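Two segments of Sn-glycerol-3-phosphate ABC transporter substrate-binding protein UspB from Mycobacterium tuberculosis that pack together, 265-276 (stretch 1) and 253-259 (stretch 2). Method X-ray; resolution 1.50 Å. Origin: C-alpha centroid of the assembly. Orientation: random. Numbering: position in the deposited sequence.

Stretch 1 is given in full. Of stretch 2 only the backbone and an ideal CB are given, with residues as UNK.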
# COMPACT_ATOMS: atom_id res chain seq x y z
N ILE A 265 15.88 -13.98 12.56
CA ILE A 265 17.12 -13.50 11.94
C ILE A 265 17.28 -11.99 12.11
O ILE A 265 18.40 -11.48 12.25
CB ILE A 265 17.16 -13.86 10.44
CG1 ILE A 265 16.96 -15.37 10.24
CG2 ILE A 265 18.47 -13.40 9.80
CD1 ILE A 265 17.91 -16.23 11.04
N LEU A 266 16.16 -11.27 12.11
CA LEU A 266 16.12 -9.81 12.23
C LEU A 266 15.44 -9.41 13.53
O LEU A 266 14.33 -9.88 13.81
CB LEU A 266 15.31 -9.21 11.08
CG LEU A 266 15.70 -9.63 9.67
CD1 LEU A 266 14.67 -9.11 8.67
CD2 LEU A 266 17.11 -9.15 9.30
N ALA A 267 16.05 -8.51 14.30
CA ALA A 267 15.40 -8.03 15.52
C ALA A 267 14.21 -7.11 15.23
O ALA A 267 13.35 -6.90 16.09
CB ALA A 267 16.39 -7.31 16.42
N SER A 268 14.18 -6.54 14.03
CA SER A 268 13.12 -5.63 13.63
C SER A 268 13.09 -5.48 12.12
O SER A 268 14.07 -5.81 11.43
CB SER A 268 13.29 -4.26 14.30
OG SER A 268 14.48 -3.61 13.88
N ALA A 269 11.98 -4.96 11.61
CA ALA A 269 11.78 -4.81 10.17
C ALA A 269 10.56 -3.97 9.91
O ALA A 269 9.60 -4.03 10.66
CB ALA A 269 11.60 -6.18 9.52
N VAL A 270 10.61 -3.19 8.84
CA VAL A 270 9.41 -2.57 8.30
C VAL A 270 8.87 -3.45 7.18
O VAL A 270 9.55 -3.71 6.18
CB VAL A 270 9.67 -1.14 7.78
CG1 VAL A 270 8.43 -0.58 7.10
CG2 VAL A 270 10.10 -0.24 8.93
N ALA A 271 7.66 -3.95 7.38
CA ALA A 271 7.03 -4.83 6.42
C ALA A 271 5.55 -4.48 6.35
O ALA A 271 5.07 -3.64 7.10
CB ALA A 271 7.22 -6.29 6.81
N SER A 272 4.81 -5.12 5.45
CA SER A 272 3.40 -4.79 5.32
C SER A 272 2.57 -5.23 6.51
O SER A 272 2.87 -6.24 7.17
CB SER A 272 2.84 -5.45 4.06
OG SER A 272 1.49 -5.08 3.85
N THR A 273 1.51 -4.48 6.78
CA THR A 273 0.46 -4.93 7.68
C THR A 273 -0.12 -6.27 7.20
O THR A 273 -0.64 -7.06 8.00
CB THR A 273 -0.68 -3.89 7.80
OG1 THR A 273 -1.08 -3.47 6.48
CG2 THR A 273 -0.22 -2.68 8.57
N GLY A 274 -0.00 -6.53 5.90
CA GLY A 274 -0.48 -7.78 5.33
C GLY A 274 0.28 -9.00 5.81
O GLY A 274 -0.18 -10.13 5.65
N SER A 275 1.46 -8.77 6.39
CA SER A 275 2.28 -9.86 6.91
C SER A 275 2.00 -10.18 8.37
O SER A 275 2.56 -11.13 8.91
CB SER A 275 3.77 -9.53 6.74
OG SER A 275 4.12 -9.50 5.37
N LEU A 276 1.14 -9.38 9.00
CA LEU A 276 0.90 -9.53 10.44
C LEU A 276 0.38 -10.92 10.83
O LEU A 276 0.90 -11.54 11.77
CB LEU A 276 -0.04 -8.43 10.96
CG LEU A 276 -0.39 -8.45 12.45
CD1 LEU A 276 0.87 -8.41 13.32
CD2 LEU A 276 -1.32 -7.30 12.80
N UNK A 253 19.91 -6.12 3.98
CA UNK A 253 18.84 -6.30 3.02
C UNK A 253 18.33 -7.73 3.16
O UNK A 253 19.10 -8.69 3.08
CB UNK A 253 19.31 -6.01 1.59
N UNK A 254 17.02 -7.87 3.36
CA UNK A 254 16.41 -9.17 3.61
C UNK A 254 15.67 -9.63 2.37
O UNK A 254 14.99 -8.83 1.73
CB UNK A 254 15.46 -9.11 4.81
N UNK A 255 15.78 -10.90 2.02
CA UNK A 255 15.02 -11.41 0.89
C UNK A 255 13.55 -11.58 1.23
O UNK A 255 12.69 -10.89 0.68
CB UNK A 255 15.60 -12.74 0.42
N UNK A 256 13.25 -12.51 2.14
CA UNK A 256 11.87 -12.71 2.59
C UNK A 256 11.76 -12.07 3.96
O UNK A 256 11.93 -12.72 4.99
CB UNK A 256 11.49 -14.19 2.63
N UNK A 257 11.46 -10.78 3.96
CA UNK A 257 11.57 -9.98 5.18
C UNK A 257 10.65 -10.45 6.31
O UNK A 257 11.08 -10.51 7.47
CB UNK A 257 11.26 -8.52 4.86
N UNK A 258 9.41 -10.79 5.99
CA UNK A 258 8.47 -11.24 7.02
C UNK A 258 8.96 -12.52 7.65
O UNK A 258 8.94 -12.68 8.88
CB UNK A 258 7.07 -11.44 6.44
N UNK A 259 9.42 -13.44 6.82
CA UNK A 259 9.97 -14.69 7.29
C UNK A 259 11.29 -14.53 8.07
O UNK A 259 11.52 -15.22 9.07
CB UNK A 259 10.19 -15.62 6.09

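At position 253 the backbone is extended (phi/psi -83/126) and the CA-to-CB bond points away from stretch 1, with nothing of that segment within 5.5 Å of the ideal CB. Stretch 1 therefore sets no preference, although a beta-branched residue would suit the strand. The deposited residue is Val253, with chi1 in the t well.

Position 254 remains extended, but its CB points toward stretch 1 and already lies 3.9 Å from Leu266 CD1. The neighbour is purely aliphatic and the first carbon is in contact with it, so a small apolar side chain suffices; a longer one would have to turn aside from the leucine methyl. Ala254 is found here, its CB 4.0 Å from Leu266 CD1.

Positions 255 and 256 have no atom of stretch 1 within 5.5 Å of their ideal CB, and polar residues are as acceptable as any. The turn of the chain into a helix at 257 adds a local demand at 256: a short side chain with an acceptor, such as Asp, Asn, Ser or Thr, could cap the free amides of the first turn. Asn255 makes no contact with stretch 1. Asp256 is the N-cap, its OD1 accepting a hydrogen bond from the backbone N of residue 259 at 3.3 Å.

Position 257 is helical (-62/-42) and points toward stretch 1. Its ideal CB is 5.0 Å from Ala271 CB, 5.1 Å from Leu266 CD1 and 5.2 Å from Ala269 CB, leaving room for further carbons among three apolar groups. The small alanines leave space above the strand, and Ile, Leu, Val or Met could all be considered. Ile257, with both chi angles t, fills it: CG1 lies 3.7 Å from Ala269 CB and 4.1 Å from Leu266 CD1, CG2 lies 4.1 Å from Ala271 CB, and CD1 reaches to 3.5 Å from Val270 O. It has the largest area covered by the other segment of any residue in either stretch.

At position 258, also helical, CB points toward stretch 1, 3.7 Å from Ser275 OG and 5.2 Å from Ala271 CB. With the hydroxyl so near, a small residue such as Ala, Gly or Ser is the simplest choice. Ala258 places its CB 3.7 Å from Ser275 OG, a van der Waals contact; no hydrogen bond links the two stretches.

Position 259 continues the helix with CB pointing away from stretch 1, so many helix-compatible residues would serve. Asn259 is present; its backbone N, rather than its side chain, completes the capping bond to Asp256.

Stretch 2, residues 253-259: VANDIAN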
# COMPACT_ATOMS: atom_id res chain seq x y z
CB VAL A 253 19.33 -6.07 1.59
CG1 VAL A 253 18.22 -6.32 0.59
CG2 VAL A 253 19.85 -4.65 1.45
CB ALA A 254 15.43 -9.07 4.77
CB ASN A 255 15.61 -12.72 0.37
CG ASN A 255 14.78 -13.33 -0.75
OD1 ASN A 255 14.05 -12.62 -1.46
ND2 ASN A 255 14.87 -14.64 -0.92
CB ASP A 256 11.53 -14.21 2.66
CG ASP A 256 10.04 -14.46 2.95
OD1 ASP A 256 9.37 -13.59 3.56
OD2 ASP A 256 9.55 -15.54 2.59
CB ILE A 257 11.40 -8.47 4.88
CG1 ILE A 257 11.84 -7.63 6.08
CG2 ILE A 257 9.98 -8.13 4.42
CD1 ILE A 257 11.97 -6.17 5.75
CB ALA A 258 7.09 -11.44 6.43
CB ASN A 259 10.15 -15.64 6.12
CG ASN A 259 10.25 -17.06 6.54
OD1 ASN A 259 9.27 -17.66 6.99
ND2 ASN A 259 11.43 -17.61 6.42
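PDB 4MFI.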